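Local atomic coordinates of RimK-related lysine biosynthesis protein (Thermococcus kodakarensis, PDB entry 5K2M), a protein that probably acts as an ATP-dependent, magnesium-requiring ligase of the RimK family (LysX subfamily) in amino-acid biosynthesis, and binds ADP within an ATP-grasp fold. Residues L43-I47 with A267-A271; I177-V182 with K262-Y266. All coordinates share one frame; numbering follows the deposited sequence.

Both contacts are made by the C-terminal helix 259-272, which interaction 1 joins to strand 45-49 of the N-terminal parallel sheet and interaction 2 to the hairpin between strands 170-177 and 180-188 of the ATP-grasp antiparallel sheet. Their centres lie about 13 Å apart. In sequence the order is 43-47, 177-182, 262-266 and 267-271, so the chain span closed by interaction 2 falls within that closed by interaction 1. The two also meet directly: Ile47 CD1 packs 4.0 Å from Val264 CG2. The last helix therefore connects an N-terminal sheet with the sheet of the nucleotide-binding part of the enzyme.

Interaction 1: L43-I47 with A267-A271; sequences LDVVI and AVEVA
Val45 and Ile47 pack against Ala267, Val270 and Ala271 in an apolar strand-on-helix contact, where the last helix of the chain lies on one side of the N-terminal parallel sheet. The axes of strand 45-47 and helix 267-271 approach to 8.3 Å, and their N-to-C directions make an angle of 154°, so the helix runs roughly antiparallel to the strand. On the helix the meeting side chains are two alanines and a valine; on the strand they are Val45 and Ile47. Val45 holds its CG2 anti to the backbone N, with CG1 (chi1 60°) between that N and the carbonyl carbon, so that both methyls reach the helix. CG1 approaches Ala267 O at 3.7 Å, while CG2 meets Val270 CG2 at 3.5 Å, a tight methyl pair in which the two valines cross at about a right angle. The CB of Val45 faces Ala271 CB at 3.9 Å. Two residues further along the strand, Ile47 extends CG1 and CD1 alongside Ala267, CG1 coming to 3.7 Å from its CB. Ile3 of the neighbouring strand 2-7 also touches Val45 and Ile47, and Val71 of strand 70-71 touches Ala267 and Val270, so the helix spans several strands.

No direct hydrogen bond joins the segments. Just before the strand, Asp44 O receives a CA-H...O contact from Ala271 CA (3.6 Å, 135° at the hydrogen). A water also donates to Asp44 O at 2.7 Å and to Ala271 O, bridging the two carbonyls. The carboxylate of Asp44 turns to another partner, its OD2 accepting a bond from Arg2 N. The chemistry implies that shape carries this interface: alanines bring the helix close to the valine, and one water supplies the polar tie at its margin.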
loop_
_atom_site.group_PDB
_atom_site.type_symbol
_atom_site.label_atom_id
_atom_site.label_comp_id
_atom_site.label_asym_id
_atom_site.label_seq_id
_atom_site.Cartn_x
_atom_site.Cartn_y
_atom_site.Cartn_z
ATOM N N LEU A 43 9.723 -4.280 37.734
ATOM C CA LEU A 43 10.941 -3.876 38.406
ATOM C C LEU A 43 10.828 -2.411 38.746
ATOM O O LEU A 43 10.351 -1.620 37.934
ATOM C CB LEU A 43 12.133 -4.058 37.459
ATOM C CG LEU A 43 13.046 -5.291 37.427
ATOM C CD1 LEU A 43 12.503 -6.553 38.042
ATOM C CD2 LEU A 43 13.495 -5.554 35.988
ATOM N N ASP A 44 11.283 -2.050 39.938
ATOM C CA ASP A 44 11.233 -0.667 40.386
ATOM C C ASP A 44 12.523 0.077 40.056
ATOM O O ASP A 44 12.526 1.297 39.959
ATOM C CB ASP A 44 10.932 -0.618 41.879
ATOM C CG ASP A 44 9.567 -1.210 42.206
ATOM O OD1 ASP A 44 8.552 -0.639 41.753
ATOM O OD2 ASP A 44 9.505 -2.245 42.893
ATOM N N VAL A 45 13.609 -0.669 39.886
ATOM C CA VAL A 45 14.887 -0.108 39.483
ATOM C C VAL A 45 15.773 -1.245 38.994
ATOM O O VAL A 45 15.607 -2.388 39.426
ATOM C CB VAL A 45 15.559 0.677 40.642
ATOM C CG1 VAL A 45 15.828 -0.211 41.850
ATOM C CG2 VAL A 45 16.844 1.348 40.183
ATOM N N VAL A 46 16.682 -0.935 38.068
ATOM C CA VAL A 46 17.705 -1.890 37.659
ATOM C C VAL A 46 19.088 -1.308 37.902
ATOM O O VAL A 46 19.365 -0.172 37.532
ATOM C CB VAL A 46 17.587 -2.269 36.178
ATOM C CG1 VAL A 46 18.725 -3.192 35.773
ATOM C CG2 VAL A 46 16.252 -2.931 35.928
ATOM N N ILE A 47 19.939 -2.107 38.532
ATOM C CA ILE A 47 21.339 -1.775 38.744
ATOM C C ILE A 47 22.120 -2.397 37.598
ATOM O O ILE A 47 22.183 -3.616 37.463
ATOM C CB ILE A 47 21.830 -2.294 40.107
ATOM C CG1 ILE A 47 21.066 -1.576 41.227
ATOM C CG2 ILE A 47 23.322 -2.061 40.276
ATOM C CD1 ILE A 47 21.195 -2.229 42.590
ATOM N N ALA A 267 20.268 3.265 44.425
ATOM C CA ALA A 267 19.275 2.609 43.592
ATOM C C ALA A 267 17.897 2.635 44.255
ATOM O O ALA A 267 16.908 2.908 43.582
ATOM C CB ALA A 267 19.679 1.180 43.278
ATOM N N VAL A 268 17.815 2.361 45.556
ATOM C CA VAL A 268 16.499 2.397 46.197
ATOM C C VAL A 268 15.927 3.824 46.199
ATOM O O VAL A 268 14.732 4.002 45.978
ATOM C CB VAL A 268 16.411 1.724 47.601
ATOM C CG1 VAL A 268 17.152 0.393 47.638
ATOM C CG2 VAL A 268 16.872 2.644 48.719
ATOM N N GLU A 269 16.774 4.833 46.416
ATOM C CA GLU A 269 16.325 6.224 46.287
ATOM C C GLU A 269 15.795 6.540 44.881
ATOM O O GLU A 269 14.764 7.194 44.771
ATOM C CB GLU A 269 17.421 7.226 46.677
ATOM C CG GLU A 269 17.755 7.269 48.160
ATOM C CD GLU A 269 16.533 7.546 49.032
ATOM O OE1 GLU A 269 15.781 8.487 48.713
ATOM O OE2 GLU A 269 16.308 6.807 50.019
ATOM N N VAL A 270 16.457 6.079 43.812
ATOM C CA VAL A 270 15.938 6.376 42.455
ATOM C C VAL A 270 14.621 5.644 42.147
ATOM O O VAL A 270 13.772 6.180 41.448
ATOM C CB VAL A 270 16.954 6.191 41.276
ATOM C CG1 VAL A 270 18.363 6.618 41.660
ATOM C CG2 VAL A 270 16.941 4.785 40.726
ATOM N N ALA A 271 14.450 4.443 42.692
ATOM C CA ALA A 271 13.193 3.683 42.566
ATOM C C ALA A 271 11.967 4.449 43.069
ATOM O O ALA A 271 10.901 4.367 42.471
ATOM C CB ALA A 271 13.304 2.365 43.319
HETATM O O HOH W 1 10.541 3.071 39.967
#

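Interaction 2: I177-V182 with K262-Y266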
loop_
_atom_site.group_PDB
_atom_site.type_symbol
_atom_site.label_atom_id
_atom_site.label_comp_id
_atom_site.label_asym_id
_atom_site.label_seq_id
_atom_site.Cartn_x
_atom_site.Cartn_y
_atom_site.Cartn_z
ATOM N N ILE A 177 28.815 8.626 45.170
ATOM C CA ILE A 177 27.534 8.001 44.879
ATOM C C ILE A 177 26.443 8.965 45.330
ATOM O O ILE A 177 26.329 9.256 46.512
ATOM C CB ILE A 177 27.421 6.640 45.584
ATOM C CG1 ILE A 177 28.487 5.696 45.004
ATOM C CG2 ILE A 177 26.014 6.072 45.419
ATOM C CD1 ILE A 177 28.479 4.269 45.525
ATOM N N GLY A 178 25.688 9.495 44.368
ATOM C CA GLY A 178 24.597 10.431 44.647
ATOM C C GLY A 178 25.028 11.725 45.320
ATOM O O GLY A 178 24.241 12.341 46.031
ATOM N N GLY A 179 26.276 12.137 45.098
ATOM C CA GLY A 179 26.817 13.346 45.718
ATOM C C GLY A 179 27.612 13.086 46.985
ATOM O O GLY A 179 28.280 13.977 47.491
ATOM N N GLU A 180 27.554 11.867 47.502
ATOM C CA GLU A 180 28.248 11.525 48.731
ATOM C C GLU A 180 29.577 10.858 48.413
ATOM O O GLU A 180 29.611 9.792 47.791
ATOM C CB GLU A 180 27.380 10.577 49.578
ATOM C CG GLU A 180 27.960 10.220 50.946
ATOM C CD GLU A 180 27.310 8.990 51.575
ATOM O OE1 GLU A 180 26.157 8.671 51.226
ATOM O OE2 GLU A 180 27.959 8.332 52.426
ATOM N N PHE A 181 30.670 11.486 48.842
ATOM C CA PHE A 181 31.985 10.847 48.809
ATOM C C PHE A 181 31.925 9.586 49.660
ATOM O O PHE A 181 31.496 9.644 50.807
ATOM C CB PHE A 181 33.045 11.806 49.353
ATOM C CG PHE A 181 34.425 11.214 49.435
ATOM C CD1 PHE A 181 35.238 11.165 48.319
ATOM C CD2 PHE A 181 34.910 10.710 50.634
ATOM C CE1 PHE A 181 36.518 10.631 48.394
ATOM C CE2 PHE A 181 36.183 10.172 50.718
ATOM C CZ PHE A 181 36.993 10.140 49.599
ATOM N N VAL A 182 32.304 8.437 49.106
ATOM C CA VAL A 182 32.231 7.202 49.888
ATOM C C VAL A 182 33.595 6.634 50.238
ATOM O O VAL A 182 33.691 5.839 51.165
ATOM C CB VAL A 182 31.338 6.122 49.234
ATOM C CG1 VAL A 182 30.102 6.761 48.612
ATOM C CG2 VAL A 182 32.085 5.347 48.187
ATOM N N LYS A 262 26.120 1.314 49.457
ATOM C CA LYS A 262 25.836 2.684 49.046
ATOM C C LYS A 262 25.223 2.730 47.644
ATOM O O LYS A 262 24.330 3.535 47.377
ATOM C CB LYS A 262 27.112 3.525 49.090
ATOM C CG LYS A 262 27.696 3.722 50.481
ATOM C CD LYS A 262 26.910 4.776 51.227
ATOM C CE LYS A 262 27.363 4.917 52.662
ATOM N NZ LYS A 262 26.467 5.871 53.373
ATOM N N LEU A 263 25.704 1.867 46.753
ATOM C CA LEU A 263 25.185 1.803 45.399
ATOM C C LEU A 263 23.717 1.359 45.421
ATOM O O LEU A 263 22.878 1.921 44.713
ATOM C CB LEU A 263 26.038 0.851 44.547
ATOM C CG LEU A 263 25.609 0.573 43.107
ATOM C CD1 LEU A 263 25.745 1.824 42.264
ATOM C CD2 LEU A 263 26.436 -0.552 42.509
ATOM N N VAL A 264 23.416 0.356 46.236
ATOM C CA VAL A 264 22.047 -0.141 46.373
ATOM C C VAL A 264 21.124 0.894 47.039
ATOM O O VAL A 264 19.976 1.057 46.614
ATOM C CB VAL A 264 22.011 -1.477 47.134
ATOM C CG1 VAL A 264 20.590 -1.859 47.504
ATOM C CG2 VAL A 264 22.641 -2.576 46.285
ATOM N N GLU A 265 21.622 1.596 48.056
ATOM C CA GLU A 265 20.836 2.652 48.717
ATOM C C GLU A 265 20.465 3.757 47.735
ATOM O O GLU A 265 19.353 4.262 47.743
ATOM C CB GLU A 265 21.597 3.246 49.910
ATOM C CG GLU A 265 21.700 2.305 51.105
ATOM C CD GLU A 265 22.671 2.777 52.184
ATOM O OE1 GLU A 265 23.120 3.945 52.148
ATOM O OE2 GLU A 265 22.981 1.968 53.084
ATOM N N TYR A 266 21.401 4.116 46.871
ATOM C CA TYR A 266 21.124 5.069 45.830
ATOM C C TYR A 266 20.088 4.514 44.854
ATOM O O TYR A 266 19.133 5.201 44.502
ATOM C CB TYR A 266 22.407 5.415 45.099
ATOM C CG TYR A 266 22.191 6.424 44.016
ATOM C CD1 TYR A 266 21.915 7.740 44.328
ATOM C CD2 TYR A 266 22.250 6.065 42.686
ATOM C CE1 TYR A 266 21.697 8.676 43.348
ATOM C CE2 TYR A 266 22.039 7.001 41.691
ATOM C CZ TYR A 266 21.773 8.304 42.035
ATOM O OH TYR A 266 21.563 9.245 41.078
#
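Ile177, Gly178 and Glu180 of a beta hairpin closed by a type I' turn (Ile177 to Glu180) meet Lys262 and Tyr266 of helix 259-272, joining the ATP-grasp antiparallel sheet to the C-terminal helix. Backbone groups on both sides are satisfied within their own segments: in the turn, Ile177 N donates to Glu180 O and Glu180 N to Ile177 O, both at 3.0 Å; in the helix, Tyr266 N donates to Lys262 O.

Across the contact the sole hydrogen bond is the salt bridge from Lys262 NZ to Glu180 OE2, 3.0 Å long. It uses the syn lone pair of OE2, on the side of OE1, which lies 3.5 Å from NZ. Glu180 reaches out extended, with CG anti to its backbone N (chi1 -176°), whereas the lysine chain bends at chi2 (-78°) and meets it at about a right angle. Glu265 OE1 lies 5.7 Å from Glu180 OE1, a like charge that the ammonium probably helps to offset. Val182 CG1 lies 4.3 Å from Lys262 CG. With an alanine at Lys262, Glu180 would probably lose its cationic partner across the contact and Val182 CG1 the aliphatic cover of the lysine CG.

Apart from the salt bridge, the contact is mainly apolar packing. Ile177 CG2 sits 3.7 Å from Tyr266 CB, and the isoleucine CD1 approaches Lys262 CB and Leu263. Gly178 backs onto the tyrosine ring, with its N over one face. A CB on this residue would clash with Tyr266 CD1, and the positive phi (61°) also suits glycine. The phenol is satisfied outside the segments, Tyr266 OH bonding Gly224 N, while the backbone of Gly178 bonds that of the same Gly224. At the ring, Gly178 CA lies 3.6 Å from Tyr266 CE1.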